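Local coordinates for protein endoribonuclease YbeY (Aquifex aeolicus, PDB 1OZ9) that probably acts as a zinc-dependent, single-strand-specific endoribonuclease that matures the 3' end of 16S rRNA and takes part in ribosome quality control, at residues V45-D50 and I89-A94. Residues are numbered along the deposited sequence; the frame is centred on the assembly and turned at random.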
loop_
_atom_site.group_PDB
_atom_site.type_symbol
_atom_site.label_atom_id
_atom_site.label_comp_id
_atom_site.label_asym_id
_atom_site.label_seq_id
_atom_site.Cartn_x
_atom_site.Cartn_y
_atom_site.Cartn_z
ATOM N N VAL A 45 5.843 4.122 3.272
ATOM C CA VAL A 45 4.392 4.265 3.248
ATOM C C VAL A 45 4.049 5.722 3.558
ATOM O O VAL A 45 4.515 6.270 4.583
ATOM C CB VAL A 45 3.715 3.328 4.243
ATOM C CG1 VAL A 45 2.182 3.493 4.162
ATOM C CG2 VAL A 45 4.131 1.854 3.962
ATOM N N TYR A 46 3.277 6.379 2.690
ATOM C CA TYR A 46 2.933 7.788 2.931
ATOM C C TYR A 46 1.425 7.897 3.079
ATOM O O TYR A 46 0.696 7.398 2.221
ATOM C CB TYR A 46 3.400 8.642 1.753
ATOM C CG TYR A 46 3.260 10.159 1.887
ATOM C CD1 TYR A 46 3.327 10.801 3.119
ATOM C CD2 TYR A 46 3.093 10.953 0.747
ATOM C CE1 TYR A 46 3.222 12.182 3.213
ATOM C CE2 TYR A 46 2.987 12.319 0.825
ATOM C CZ TYR A 46 3.054 12.942 2.049
ATOM O OH TYR A 46 2.947 14.320 2.087
ATOM N N ILE A 47 0.950 8.500 4.165
ATOM C CA ILE A 47 -0.495 8.738 4.295
ATOM C C ILE A 47 -0.721 10.234 4.068
ATOM O O ILE A 47 -0.261 11.078 4.859
ATOM C CB ILE A 47 -1.049 8.362 5.676
ATOM C CG1 ILE A 47 -0.704 6.921 6.074
ATOM C CG2 ILE A 47 -2.565 8.614 5.716
ATOM C CD1 ILE A 47 -1.203 5.814 5.106
ATOM N N THR A 48 -1.423 10.576 2.992
ATOM C CA THR A 48 -1.591 11.974 2.650
ATOM C C THR A 48 -3.050 12.308 2.376
ATOM O O THR A 48 -3.941 11.607 2.878
ATOM C CB THR A 48 -0.623 12.343 1.483
ATOM O OG1 THR A 48 -0.690 13.737 1.201
ATOM C CG2 THR A 48 -1.007 11.637 0.167
ATOM N N ASP A 49 -3.296 13.372 1.620
ATOM C CA ASP A 49 -4.667 13.836 1.354
ATOM C C ASP A 49 -5.045 13.741 -0.119
ATOM O O ASP A 49 -4.221 13.391 -0.956
ATOM C CB ASP A 49 -4.870 15.277 1.828
ATOM C CG ASP A 49 -3.979 16.283 1.092
ATOM O OD1 ASP A 49 -3.265 15.923 0.133
ATOM O OD2 ASP A 49 -3.928 17.485 1.422
ATOM N N ASP A 50 -6.290 14.078 -0.436
ATOM C CA ASP A 50 -6.773 13.980 -1.812
ATOM C C ASP A 50 -6.036 14.894 -2.782
ATOM O O ASP A 50 -5.805 14.520 -3.945
ATOM C CB ASP A 50 -8.287 14.252 -1.884
ATOM C CG ASP A 50 -9.100 12.982 -1.764
ATOM O OD1 ASP A 50 -8.481 11.901 -1.589
ATOM O OD2 ASP A 50 -10.351 12.951 -1.831
ATOM N N ILE A 89 -1.186 6.558 0.214
ATOM C CA ILE A 89 -2.606 6.374 0.458
ATOM C C ILE A 89 -3.238 7.699 0.843
ATOM O O ILE A 89 -2.642 8.465 1.598
ATOM C CB ILE A 89 -2.749 5.405 1.648
ATOM C CG1 ILE A 89 -2.341 4.005 1.178
ATOM C CG2 ILE A 89 -4.190 5.450 2.222
ATOM C CD1 ILE A 89 -2.162 2.975 2.298
ATOM N N SER A 90 -4.425 7.976 0.337
ATOM C CA SER A 90 -5.108 9.189 0.745
ATOM C C SER A 90 -6.058 8.844 1.877
ATOM O O SER A 90 -6.992 8.042 1.714
ATOM C CB SER A 90 -5.937 9.799 -0.385
ATOM O OG SER A 90 -6.752 10.854 0.165
ATOM N N GLN A 91 -5.831 9.469 3.019
ATOM C CA GLN A 91 -6.758 9.318 4.122
ATOM C C GLN A 91 -8.158 9.791 3.750
ATOM O O GLN A 91 -9.139 9.210 4.185
ATOM C CB GLN A 91 -6.260 10.093 5.359
ATOM C CG GLN A 91 -7.184 9.932 6.541
ATOM C CD GLN A 91 -6.707 10.750 7.737
ATOM O OE1 GLN A 91 -7.234 11.836 8.032
ATOM N NE2 GLN A 91 -5.721 10.234 8.410
ATOM N N ASP A 92 -8.250 10.874 2.981
ATOM C CA ASP A 92 -9.540 11.428 2.588
ATOM C C ASP A 92 -10.376 10.397 1.845
ATOM O O ASP A 92 -11.569 10.221 2.114
ATOM C CB ASP A 92 -9.365 12.605 1.643
ATOM C CG ASP A 92 -8.751 13.818 2.302
ATOM O OD1 ASP A 92 -8.783 13.934 3.565
ATOM O OD2 ASP A 92 -8.219 14.713 1.610
ATOM N N THR A 93 -9.761 9.750 0.866
ATOM C CA THR A 93 -10.489 8.773 0.085
ATOM C C THR A 93 -10.734 7.533 0.897
ATOM O O THR A 93 -11.815 6.977 0.822
ATOM C CB THR A 93 -9.744 8.452 -1.226
ATOM O OG1 THR A 93 -9.873 9.581 -2.094
ATOM C CG2 THR A 93 -10.454 7.314 -1.997
ATOM N N ALA A 94 -9.740 7.115 1.683
ATOM C CA ALA A 94 -9.885 5.947 2.550
ATOM C C ALA A 94 -11.098 6.116 3.484
ATOM O O ALA A 94 -11.865 5.171 3.705
ATOM C CB ALA A 94 -8.589 5.743 3.378
#
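Asp-50 reaches over the first turn of helix 91-101 and offers one carboxylate oxygen to two hydroxyls. Its OD1 accepts from Ser-90 OG at 2.7 Å on the anti side and from Thr-93 OG1 at 2.8 Å on the syn side, the latter closer to the carboxylate plane. Ser-90 is the N-cap of that helix: with OG anti to its own backbone N (chi1 170°), the hydroxyl also takes the N-H of Thr-93, so it donates to Asp-50 while it caps. Asp-92 returns the grip, its OD2 receiving the backbone N of Asp-50 at 2.9 Å from above the carboxylate plane. The two carboxylates stand nearly perpendicular, 87° apart, with Asp-50 OD1 4.3 Å from Asp-92 OD2, two like charges close together; the salt bridge of Asp-50 OD2 with Arg-96 probably eases the repulsion. An alanine in place of Asp-50 would probably leave the Ser-90 and Thr-93 hydroxyls without their shared acceptor and Arg-96 without this salt-bridge partner.

Further back the segments pair as parallel strands. Ile-89 N bonds to Tyr-46 O, Thr-48 N to Ile-89 O, and Gln-91 N, already in the helix, to Thr-48 O. Ile-47 and Ile-89 lie side by side on one face; chi2 of -58° swings Ile-47 CD1 across to Ile-89 CB at 3.8 Å. On the other face, Thr-48 OG1 and Tyr-46 OH both bond to Glu-52, while Asp-49 OD1 caps the Glu-52 N at the start of helix 50-61.

Strands 41-48 and 81-90, the middle pair of the mixed four-stranded sheet in this metalloproteinase-like YbeY fold, thus end together, each entering a helix (50-61 and 91-101) through a capping residue, Asp-49 or Ser-90. Helix 22-35 packs on Ile-47, and helix 105-120, which carries the predicted zinc ligands His-115 and His-119, packs on Ile-89.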